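Local coordinates for protein thiamine pyrophosphokinase (Saccharomyces cerevisiae, PDB 1IG0) that makes thiamine diphosphate by transferring pyrophosphate from ATP to thiamine, working as a homodimer, and is the only enzyme in yeast able to do so, at residues 21-27 and 232-238; 55-59 and 85-91; 115-121 and 156-162. All coordinates share one frame; numbering follows the deposited sequence.

Interaction 1: residues 21-27 and 232-238; sequences IRNKMNL and KNGTLIE
With chi1 at 61°, Met-25 has CG lodged between its backbone N and carbonyl carbon, and further bends lay CE alongside Ile-237, 3.5 Å from CG2 of that residue. This pair sits on two parallel neighbours, strands 23-26 and 235-238, at one border of the mixed sheet in the thiamine-binding beta sandwich; their segment axes approach to 4.6 Å at 18°. The ladder is regular: Leu-236 and Glu-238 each use both N and O, reaching Asn-23 O, Met-25 N, Met-25 O and Leu-27 N in turn. The bond from Leu-236 N to Asn-23 O, 2.7 Å, is nearly straight. Strand 235-238 is paired on its other side with strand 295-300, through Thr-235 to Ile-298 and Ile-237 to Cys-296. On the face of Met-25 and Ile-237, both Met-25 and Leu-27 touch Phe-228 of strand 225-230, which belongs to the other sheet, so this face looks into the sandwich. The face of Lys-24, Leu-236 and Glu-238 is more polar. There the extended Lys-24 chain runs beside Leu-236, CE 3.5 Å from CD2, while its NZ stays 4.5 Å from Glu-238 OE2, too far for a salt bridge. Asn-26 OD1 is taken by Lys-28 N, while a water links its ND2 to Glu-238 OE1, the bond to the carboxylate being weak. Before the ladder starts, Gly-234 O receives Arg-22 N at 2.9 Å and, weakly, Asn-23 N. The extended Arg-22 side chain then carries NH1 to Lys-232 O, 3.0 Å away, where it sits 64° out of the carbonyl plane rather than on a lone pair.

Interaction 2: residues 55-59 and 85-91; sequences FYKIW and LRIKYLP
Tyr-89 meets the indole of Trp-59 twice, with its ring edge over the five-membered ring and its CB over the six-membered one. The first contact is a T-shaped pair: the planes stand at 87°, the centroid of the Tyr-89 ring is 4.5 Å from that of the five-membered ring, and Tyr-89 CD2 comes within 3.3 Å of Trp-59 CG. The second is a CH-pi contact, CB lying 3.9 Å from the six-membered centroid, close to the ring normal. Trp-59 reaches this place because its CG is anti to the backbone N (chi1 -177°), and the rim of its indole continues to Leu-90 O, 3.3 Å from CZ2. Phe-55 and Tyr-56 join these two residues in an aromatic cluster between helix 52-61 and the C-terminal end of helix 83-88, within the alpha-beta-alpha catalytic domain; Trp-59 also touches Leu-41 of strand 38-43, in the parallel part of the central mixed sheet. Tyr-89 is the first residue to leave helical backbone angles, so the cluster gathers where that helix gives way to a loop. The Tyr-56 and Tyr-89 rings are within 18° of parallel but slid apart, with little overlap. Farther out, Tyr-56 OH lies 3.4 Å from CD1 of Leu-85 and is hydrogen-bonded to Arg-52. A water bridges helix 52-61 and the residue just past helix 83-88, donating to Tyr-56 O at 2.7 Å and meeting Tyr-89 OH at 2.8 Å, in the plane of the Tyr-89 ring.

Interaction 3: residues 115-121 and 156-162; sequences TIIKQTT and NHGIELE
Asn-156 turns its amide onto the backbone of Lys-118 and grips both polar atoms of that one residue. Its CG stands roughly anti to its own backbone N (chi1 -157°), which carries the amide across to the strand. OD1 accepts from Lys-118 N at 2.8 Å, on a lone pair and almost straight (169° at the hydrogen). ND2 gives one hydrogen to Lys-118 O, at 3.0 Å, and the other to Ile-159 O in its own loop, so three bonds fix the amide's rotation. Lys-118 O is also met by NE2 of Gln-119, 2.8 Å away. The Gln-119 chain bends at chi2 (-72°), doubling back until NE2 can also reach Glu-160 O at 2.8 Å; both acceptors lie near the amide plane. OE1 of this buried side chain is hydrogen-bonded to Ile-165 N, which leaves all its polar atoms engaged. Toward the start of the strand, Thr-115 CG2 sits over one face of the His-157 imidazole, 3.8 Å from NE2, while Ile-116 O lies at the ring edge. A water connects His-157 NE2 to Ile-116 N. Apolar contact comes from Ile-117 and Ile-159, whose side chains cross at about a right angle and meet CD1 to CD1 at 3.5 Å. Past the strand, Thr-120 N and Thr-121 N bond to Leu-161 O and Glu-162 O. Thr-121 OG1 is hydrogen-bonded to Tyr-123 N, and the side chain of Thr-121 lies about 7 Å from a bound thiamine. The loop thus lines the outer edge of terminal strand 115-118 in the parallel half of the mixed central sheet, whose other edge pairs with strand 93-96, just where the chain runs on into the thiamine-binding residues Gln-122, Tyr-123, Ser-124 and Thr-125.

Overall arrangement
Interaction 1 joins segments at least 205 positions apart and encloses the other two along the chain; interaction 2 closes before interaction 3 opens. Interactions 2 and 3 both belong to the catalytic domain, their centres 25 Å apart and nearest atoms about 5 Å apart. Interaction 2 joins helix 52-61 to the end of helix 83-88, beside the parallel part of the ten-stranded sheet; interaction 3 lies at that sheet's terminal strand 115-118. Interaction 1 is on the opposite side of the chain's centre, in a separate five-stranded sheet, 32 Å and 39 Å from the others, centre to centre. The contacts therefore sample two domains, each contributing thiamine-pocket residues, consistent with a compound active site in which the catalytic domain of one subunit and the thiamine-binding domain of the other probably meet.

Interaction 1: residues 21-27 and 232-238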
loop_
_atom_site.group_PDB
_atom_site.type_symbol
_atom_site.label_atom_id
_atom_site.label_comp_id
_atom_site.label_asym_id
_atom_site.label_seq_id
_atom_site.Cartn_x
_atom_site.Cartn_y
_atom_site.Cartn_z
ATOM N N ILE B 21 26.676 14.962 -1.007
ATOM C CA ILE B 21 25.531 14.843 -0.121
ATOM C C ILE B 21 24.704 16.112 -0.181
ATOM O O ILE B 21 25.152 17.193 0.200
ATOM C CB ILE B 21 25.997 14.594 1.322
ATOM C CG1 ILE B 21 26.819 13.304 1.367
ATOM C CG2 ILE B 21 24.802 14.506 2.259
ATOM C CD1 ILE B 21 27.587 13.100 2.660
ATOM N N ARG B 22 23.481 15.970 -0.659
ATOM C CA ARG B 22 22.593 17.099 -0.783
ATOM C C ARG B 22 21.635 17.275 0.389
ATOM O O ARG B 22 21.040 18.332 0.557
ATOM C CB ARG B 22 21.799 16.943 -2.052
ATOM C CG ARG B 22 20.909 18.097 -2.286
ATOM C CD ARG B 22 19.860 17.693 -3.283
ATOM N NE ARG B 22 18.932 18.765 -3.654
ATOM C CZ ARG B 22 17.949 18.649 -4.539
ATOM N NH1 ARG B 22 17.752 17.504 -5.166
ATOM N NH2 ARG B 22 17.140 19.676 -4.769
ATOM N N ASN B 23 21.473 16.211 1.167
ATOM C CA ASN B 23 20.602 16.225 2.326
ATOM C C ASN B 23 20.992 15.175 3.352
ATOM O O ASN B 23 21.328 14.043 2.968
ATOM C CB ASN B 23 19.143 15.996 1.919
ATOM C CG ASN B 23 18.590 17.123 1.091
ATOM O OD1 ASN B 23 18.447 18.248 1.565
ATOM N ND2 ASN B 23 18.282 16.831 -0.166
ATOM N N LYS B 24 20.989 15.557 4.640
ATOM C CA LYS B 24 21.284 14.629 5.748
ATOM C C LYS B 24 20.070 14.565 6.673
ATOM O O LYS B 24 19.407 15.572 6.936
ATOM C CB LYS B 24 22.506 15.074 6.561
ATOM C CG LYS B 24 23.827 14.784 5.885
ATOM C CD LYS B 24 24.949 15.107 6.851
ATOM C CE LYS B 24 26.327 14.766 6.310
ATOM N NZ LYS B 24 27.404 14.901 7.340
ATOM N N MET B 25 19.770 13.369 7.154
ATOM C CA MET B 25 18.647 13.195 8.063
ATOM C C MET B 25 18.835 11.992 8.977
ATOM O O MET B 25 19.412 10.984 8.576
ATOM C CB MET B 25 17.338 13.037 7.288
ATOM C CG MET B 25 17.323 11.836 6.372
ATOM S SD MET B 25 15.900 10.765 6.624
ATOM C CE MET B 25 16.560 9.596 7.810
ATOM N N ASN B 26 18.351 12.104 10.211
ATOM C CA ASN B 26 18.455 11.015 11.174
ATOM C C ASN B 26 17.068 10.395 11.296
ATOM O O ASN B 26 16.074 11.111 11.400
ATOM C CB ASN B 26 18.922 11.546 12.533
ATOM C CG ASN B 26 19.333 10.437 13.485
ATOM O OD1 ASN B 26 18.528 9.577 13.842
ATOM N ND2 ASN B 26 20.595 10.452 13.901
ATOM N N LEU B 27 17.001 9.067 11.278
ATOM C CA LEU B 27 15.724 8.365 11.368
ATOM C C LEU B 27 14.877 8.758 12.573
ATOM O O LEU B 27 13.654 8.846 12.472
ATOM C CB LEU B 27 15.956 6.851 11.376
ATOM C CG LEU B 27 16.413 6.242 10.047
ATOM C CD1 LEU B 27 16.675 4.757 10.227
ATOM C CD2 LEU B 27 15.345 6.473 8.987
ATOM N N LYS B 232 15.941 13.659 -4.205
ATOM C CA LYS B 232 16.873 13.274 -5.257
ATOM C C LYS B 232 18.274 13.852 -5.069
ATOM O O LYS B 232 18.492 14.732 -4.239
ATOM C CB LYS B 232 16.328 13.759 -6.599
ATOM C CG LYS B 232 16.108 15.269 -6.611
ATOM C CD LYS B 232 15.560 15.784 -7.930
ATOM C CE LYS B 232 15.366 17.293 -7.855
ATOM N NZ LYS B 232 14.885 17.877 -9.133
ATOM N N ASN B 233 19.213 13.338 -5.858
ATOM C CA ASN B 233 20.596 13.803 -5.870
ATOM C C ASN B 233 21.485 13.568 -4.650
ATOM O O ASN B 233 22.493 14.255 -4.478
ATOM C CB ASN B 233 20.608 15.286 -6.235
ATOM C CG ASN B 233 20.060 15.543 -7.625
ATOM O OD1 ASN B 233 19.586 16.638 -7.920
ATOM N ND2 ASN B 233 20.133 14.536 -8.492
ATOM N N GLY B 234 21.128 12.608 -3.805
ATOM C CA GLY B 234 21.973 12.317 -2.660
ATOM C C GLY B 234 21.454 12.673 -1.284
ATOM O O GLY B 234 21.483 13.834 -0.881
ATOM N N THR B 235 20.989 11.661 -0.557
ATOM C CA THR B 235 20.475 11.844 0.795
ATOM C C THR B 235 21.184 10.871 1.723
ATOM O O THR B 235 21.253 9.673 1.443
ATOM C CB THR B 235 18.955 11.575 0.872
ATOM O OG1 THR B 235 18.246 12.594 0.157
ATOM C CG2 THR B 235 18.488 11.569 2.317
ATOM N N LEU B 236 21.717 11.390 2.823
ATOM C CA LEU B 236 22.414 10.556 3.787
ATOM C C LEU B 236 21.513 10.261 4.979
ATOM O O LEU B 236 21.130 11.168 5.719
ATOM C CB LEU B 236 23.690 11.247 4.273
ATOM C CG LEU B 236 24.535 10.445 5.270
ATOM C CD1 LEU B 236 25.166 9.254 4.562
ATOM C CD2 LEU B 236 25.608 11.337 5.871
ATOM N N ILE B 237 21.170 8.989 5.149
ATOM C CA ILE B 237 20.332 8.563 6.261
ATOM C C ILE B 237 21.246 8.192 7.424
ATOM O O ILE B 237 22.113 7.327 7.293
ATOM C CB ILE B 237 19.480 7.340 5.875
ATOM C CG1 ILE B 237 18.572 7.695 4.696
ATOM C CG2 ILE B 237 18.660 6.877 7.072
ATOM C CD1 ILE B 237 17.833 6.519 4.127
ATOM N N GLU B 238 21.053 8.853 8.560
ATOM C CA GLU B 238 21.877 8.591 9.732
ATOM C C GLU B 238 21.111 7.872 10.835
ATOM O O GLU B 238 19.898 8.028 10.973
ATOM C CB GLU B 238 22.446 9.907 10.268
ATOM C CG GLU B 238 23.306 10.655 9.263
ATOM C CD GLU B 238 23.956 11.887 9.857
ATOM O OE1 GLU B 238 24.638 11.759 10.895
ATOM O OE2 GLU B 238 23.792 12.983 9.285
HETATM O O HOH W 1 22.471 12.558 12.619
#

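Interaction 2: residues 55-59 and 85-91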
loop_
_atom_site.group_PDB
_atom_site.type_symbol
_atom_site.label_atom_id
_atom_site.label_comp_id
_atom_site.label_asym_id
_atom_site.label_seq_id
_atom_site.Cartn_x
_atom_site.Cartn_y
_atom_site.Cartn_z
ATOM N N PHE B 55 2.411 5.591 21.925
ATOM C CA PHE B 55 1.429 6.617 21.596
ATOM C C PHE B 55 1.590 7.822 22.518
ATOM O O PHE B 55 1.653 8.963 22.061
ATOM C CB PHE B 55 0.012 6.057 21.737
ATOM C CG PHE B 55 -1.067 7.050 21.404
ATOM C CD1 PHE B 55 -1.380 7.341 20.081
ATOM C CD2 PHE B 55 -1.753 7.713 22.416
ATOM C CE1 PHE B 55 -2.363 8.278 19.768
ATOM C CE2 PHE B 55 -2.737 8.652 22.114
ATOM C CZ PHE B 55 -3.042 8.934 20.787
ATOM N N TYR B 56 1.655 7.557 23.819
ATOM C CA TYR B 56 1.808 8.605 24.821
ATOM C C TYR B 56 3.032 9.465 24.529
ATOM O O TYR B 56 2.990 10.689 24.648
ATOM C CB TYR B 56 1.966 7.985 26.213
ATOM C CG TYR B 56 0.837 7.072 26.640
ATOM C CD1 TYR B 56 1.063 6.046 27.559
ATOM C CD2 TYR B 56 -0.455 7.236 26.141
ATOM C CE1 TYR B 56 0.031 5.203 27.969
ATOM C CE2 TYR B 56 -1.495 6.399 26.548
ATOM C CZ TYR B 56 -1.244 5.385 27.460
ATOM O OH TYR B 56 -2.260 4.550 27.862
ATOM N N LYS B 57 4.124 8.807 24.154
ATOM C CA LYS B 57 5.377 9.491 23.860
ATOM C C LYS B 57 5.308 10.345 22.599
ATOM O O LYS B 57 5.714 11.508 22.604
ATOM C CB LYS B 57 6.510 8.471 23.725
ATOM C CG LYS B 57 7.882 9.095 23.536
ATOM C CD LYS B 57 8.208 10.035 24.686
ATOM C CE LYS B 57 9.592 10.640 24.537
ATOM N NZ LYS B 57 9.905 11.570 25.657
ATOM N N ILE B 58 4.806 9.763 21.516
ATOM C CA ILE B 58 4.687 10.480 20.254
ATOM C C ILE B 58 3.736 11.663 20.403
ATOM O O ILE B 58 3.921 12.707 19.779
ATOM C CB ILE B 58 4.185 9.542 19.137
ATOM C CG1 ILE B 58 5.285 8.535 18.788
ATOM C CG2 ILE B 58 3.771 10.350 17.918
ATOM C CD1 ILE B 58 4.863 7.480 17.796
ATOM N N TRP B 59 2.715 11.493 21.234
ATOM C CA TRP B 59 1.755 12.563 21.467
ATOM C C TRP B 59 2.457 13.712 22.189
ATOM O O TRP B 59 2.300 14.878 21.828
ATOM C CB TRP B 59 0.583 12.042 22.308
ATOM C CG TRP B 59 -0.495 13.060 22.553
ATOM C CD1 TRP B 59 -0.451 14.111 23.425
ATOM C CD2 TRP B 59 -1.776 13.122 21.914
ATOM N NE1 TRP B 59 -1.627 14.824 23.368
ATOM C CE2 TRP B 59 -2.457 14.241 22.447
ATOM C CE3 TRP B 59 -2.414 12.345 20.936
ATOM C CZ2 TRP B 59 -3.749 14.596 22.042
ATOM C CZ3 TRP B 59 -3.702 12.699 20.532
ATOM C CH2 TRP B 59 -4.352 13.819 21.084
ATOM N N LEU B 85 -7.186 9.529 30.847
ATOM C CA LEU B 85 -6.287 9.594 29.704
ATOM C C LEU B 85 -6.999 10.153 28.477
ATOM O O LEU B 85 -6.440 10.968 27.745
ATOM C CB LEU B 85 -5.719 8.206 29.393
ATOM C CG LEU B 85 -4.752 7.635 30.434
ATOM C CD1 LEU B 85 -4.259 6.269 29.983
ATOM C CD2 LEU B 85 -3.580 8.592 30.623
ATOM N N ARG B 86 -8.235 9.717 28.258
ATOM C CA ARG B 86 -9.008 10.193 27.119
ATOM C C ARG B 86 -9.092 11.716 27.148
ATOM O O ARG B 86 -8.918 12.373 26.123
ATOM C CB ARG B 86 -10.416 9.599 27.137
ATOM C CG ARG B 86 -11.349 10.217 26.109
ATOM C CD ARG B 86 -12.758 9.677 26.250
ATOM N NE ARG B 86 -12.926 8.379 25.611
ATOM C CZ ARG B 86 -13.977 7.590 25.801
ATOM N NH1 ARG B 86 -14.952 7.966 26.620
ATOM N NH2 ARG B 86 -14.064 6.434 25.158
ATOM N N ILE B 87 -9.363 12.268 28.326
ATOM C CA ILE B 87 -9.456 13.713 28.492
ATOM C C ILE B 87 -8.076 14.341 28.332
ATOM O O ILE B 87 -7.946 15.485 27.898
ATOM C CB ILE B 87 -10.032 14.078 29.884
ATOM C CG1 ILE B 87 -11.553 13.915 29.873
ATOM C CG2 ILE B 87 -9.656 15.504 30.263
ATOM C CD1 ILE B 87 -12.260 14.860 28.917
ATOM N N LYS B 88 -7.049 13.577 28.683
ATOM C CA LYS B 88 -5.676 14.049 28.578
ATOM C C LYS B 88 -5.227 14.115 27.122
ATOM O O LYS B 88 -4.366 14.920 26.768
ATOM C CB LYS B 88 -4.739 13.125 29.360
ATOM C CG LYS B 88 -3.260 13.436 29.181
ATOM C CD LYS B 88 -2.389 12.485 29.989
ATOM C CE LYS B 88 -0.910 12.710 29.707
ATOM N NZ LYS B 88 -0.480 14.100 30.027
ATOM N N TYR B 89 -5.817 13.274 26.280
ATOM C CA TYR B 89 -5.440 13.245 24.874
ATOM C C TYR B 89 -6.508 13.741 23.908
ATOM O O TYR B 89 -6.925 13.026 22.995
ATOM C CB TYR B 89 -4.985 11.834 24.494
ATOM C CG TYR B 89 -3.774 11.396 25.282
ATOM C CD1 TYR B 89 -3.904 10.631 26.440
ATOM C CD2 TYR B 89 -2.497 11.805 24.907
ATOM C CE1 TYR B 89 -2.790 10.290 27.208
ATOM C CE2 TYR B 89 -1.380 11.474 25.663
ATOM C CZ TYR B 89 -1.533 10.718 26.812
ATOM O OH TYR B 89 -0.428 10.399 27.567
ATOM N N LEU B 90 -6.940 14.980 24.117
ATOM C CA LEU B 90 -7.941 15.603 23.263
ATOM C C LEU B 90 -7.232 16.202 22.053
ATOM O O LEU B 90 -6.186 16.834 22.192
ATOM C CB LEU B 90 -8.662 16.726 24.016
ATOM C CG LEU B 90 -9.493 16.373 25.252
ATOM C CD1 LEU B 90 -9.922 17.649 25.956
ATOM C CD2 LEU B 90 -10.707 15.555 24.844
ATOM N N PRO B 91 -7.782 16.003 20.848
ATOM C CA PRO B 91 -7.146 16.564 19.654
ATOM C C PRO B 91 -7.421 18.065 19.592
ATOM O O PRO B 91 -8.395 18.544 20.179
ATOM C CB PRO B 91 -7.826 15.806 18.521
ATOM C CG PRO B 91 -9.212 15.630 19.049
ATOM C CD PRO B 91 -8.975 15.216 20.489
HETATM O O HOH W 2 1.848 11.862 26.793
#

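Interaction 3: residues 115-121 and 156-162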
loop_
_atom_site.group_PDB
_atom_site.type_symbol
_atom_site.label_atom_id
_atom_site.label_comp_id
_atom_site.label_asym_id
_atom_site.label_seq_id
_atom_site.Cartn_x
_atom_site.Cartn_y
_atom_site.Cartn_z
ATOM N N THR B 115 -11.800 22.128 18.583
ATOM C CA THR B 115 -12.221 22.943 17.451
ATOM C C THR B 115 -12.611 22.018 16.306
ATOM O O THR B 115 -11.754 21.426 15.651
ATOM C CB THR B 115 -11.098 23.888 16.982
ATOM O OG1 THR B 115 -10.734 24.764 18.056
ATOM C CG2 THR B 115 -11.563 24.719 15.792
ATOM N N ILE B 116 -13.914 21.894 16.079
ATOM C CA ILE B 116 -14.430 21.033 15.023
ATOM C C ILE B 116 -14.816 21.866 13.808
ATOM O O ILE B 116 -15.617 22.795 13.909
ATOM C CB ILE B 116 -15.653 20.238 15.522
ATOM C CG1 ILE B 116 -15.270 19.443 16.775
ATOM C CG2 ILE B 116 -16.142 19.297 14.432
ATOM C CD1 ILE B 116 -16.416 18.692 17.416
ATOM N N ILE B 117 -14.237 21.525 12.661
ATOM C CA ILE B 117 -14.491 22.247 11.419
ATOM C C ILE B 117 -15.108 21.348 10.356
ATOM O O ILE B 117 -14.559 20.300 10.016
ATOM C CB ILE B 117 -13.182 22.845 10.854
ATOM C CG1 ILE B 117 -12.539 23.763 11.897
ATOM C CG2 ILE B 117 -13.469 23.608 9.569
ATOM C CD1 ILE B 117 -11.161 24.247 11.515
ATOM N N LYS B 118 -16.249 21.776 9.828
ATOM C CA LYS B 118 -16.948 21.019 8.801
ATOM C C LYS B 118 -16.609 21.543 7.406
ATOM O O LYS B 118 -16.604 22.751 7.167
ATOM C CB LYS B 118 -18.462 21.089 9.042
ATOM C CG LYS B 118 -19.318 20.308 8.047
ATOM C CD LYS B 118 -20.752 20.191 8.555
ATOM C CE LYS B 118 -21.657 19.460 7.573
ATOM N NZ LYS B 118 -21.924 20.266 6.352
ATOM N N GLN B 119 -16.303 20.617 6.502
ATOM C CA GLN B 119 -15.976 20.929 5.111
ATOM C C GLN B 119 -16.672 19.861 4.274
ATOM O O GLN B 119 -16.342 18.679 4.366
ATOM C CB GLN B 119 -14.460 20.885 4.892
ATOM C CG GLN B 119 -13.707 22.019 5.577
ATOM C CD GLN B 119 -13.921 23.359 4.893
ATOM O OE1 GLN B 119 -13.246 23.686 3.915
ATOM N NE2 GLN B 119 -14.874 24.135 5.397
ATOM N N THR B 120 -17.630 20.281 3.453
ATOM C CA THR B 120 -18.416 19.350 2.648
ATOM C C THR B 120 -17.906 18.978 1.258
ATOM O O THR B 120 -18.391 18.013 0.667
ATOM C CB THR B 120 -19.854 19.874 2.472
ATOM O OG1 THR B 120 -19.835 21.058 1.665
ATOM C CG2 THR B 120 -20.469 20.207 3.821
ATOM N N THR B 121 -16.942 19.723 0.729
ATOM C CA THR B 121 -16.443 19.432 -0.612
ATOM C C THR B 121 -15.994 17.989 -0.796
ATOM O O THR B 121 -15.251 17.444 0.021
ATOM C CB THR B 121 -15.270 20.353 -1.004
ATOM O OG1 THR B 121 -14.904 20.097 -2.365
ATOM C CG2 THR B 121 -14.066 20.106 -0.103
ATOM N N ASN B 156 -19.524 27.269 12.303
ATOM C CA ASN B 156 -18.346 26.631 11.730
ATOM C C ASN B 156 -17.106 27.507 11.882
ATOM O O ASN B 156 -16.209 27.495 11.040
ATOM C CB ASN B 156 -18.589 26.302 10.253
ATOM C CG ASN B 156 -17.687 25.189 9.750
ATOM O OD1 ASN B 156 -17.520 24.167 10.417
ATOM N ND2 ASN B 156 -17.113 25.373 8.566
ATOM N N HIS B 157 -17.067 28.267 12.973
ATOM C CA HIS B 157 -15.943 29.147 13.270
ATOM C C HIS B 157 -15.645 30.164 12.170
ATOM O O HIS B 157 -14.506 30.600 12.010
ATOM C CB HIS B 157 -14.700 28.301 13.558
ATOM C CG HIS B 157 -14.858 27.388 14.735
ATOM N ND1 HIS B 157 -14.860 27.845 16.035
ATOM C CD2 HIS B 157 -15.049 26.050 14.806
ATOM C CE1 HIS B 157 -15.045 26.827 16.857
ATOM N NE2 HIS B 157 -15.162 25.727 16.137
ATOM N N GLY B 158 -16.678 30.541 11.419
ATOM C CA GLY B 158 -16.510 31.518 10.358
ATOM C C GLY B 158 -15.843 30.992 9.103
ATOM O O GLY B 158 -15.435 31.767 8.239
ATOM N N ILE B 159 -15.730 29.674 8.997
ATOM C CA ILE B 159 -15.104 29.053 7.834
ATOM C C ILE B 159 -16.179 28.602 6.849
ATOM O O ILE B 159 -17.100 27.875 7.221
ATOM C CB ILE B 159 -14.255 27.836 8.258
ATOM C CG1 ILE B 159 -13.205 28.278 9.281
ATOM C CG2 ILE B 159 -13.580 27.214 7.043
ATOM C CD1 ILE B 159 -12.440 27.138 9.917
ATOM N N GLU B 160 -16.060 29.039 5.598
ATOM C CA GLU B 160 -17.027 28.677 4.566
ATOM C C GLU B 160 -17.163 27.154 4.514
ATOM O O GLU B 160 -16.179 26.435 4.343
ATOM C CB GLU B 160 -16.582 29.242 3.214
ATOM C CG GLU B 160 -17.647 29.173 2.133
ATOM C CD GLU B 160 -17.661 27.842 1.417
ATOM O OE1 GLU B 160 -18.757 27.373 1.044
ATOM O OE2 GLU B 160 -16.570 27.270 1.212
ATOM N N LEU B 161 -18.396 26.679 4.663
ATOM C CA LEU B 161 -18.712 25.252 4.697
ATOM C C LEU B 161 -18.239 24.318 3.585
ATOM O O LEU B 161 -17.806 23.203 3.870
ATOM C CB LEU B 161 -20.222 25.072 4.881
ATOM C CG LEU B 161 -20.735 25.296 6.305
ATOM C CD1 LEU B 161 -22.255 25.251 6.325
ATOM C CD2 LEU B 161 -20.153 24.227 7.221
ATOM N N GLU B 162 -18.315 24.745 2.329
ATOM C CA GLU B 162 -17.899 23.867 1.241
ATOM C C GLU B 162 -16.396 23.629 1.130
ATOM O O GLU B 162 -15.936 22.489 1.196
ATOM C CB GLU B 162 -18.406 24.389 -0.105
ATOM C CG GLU B 162 -18.163 23.413 -1.254
ATOM C CD GLU B 162 -18.522 23.988 -2.611
ATOM O OE1 GLU B 162 -19.585 24.633 -2.723
ATOM O OE2 GLU B 162 -17.744 23.783 -3.567
HETATM O O HOH W 3 -15.990 23.333 17.434
HETATM O O HOH W 4 -17.357 20.759 -4.051
#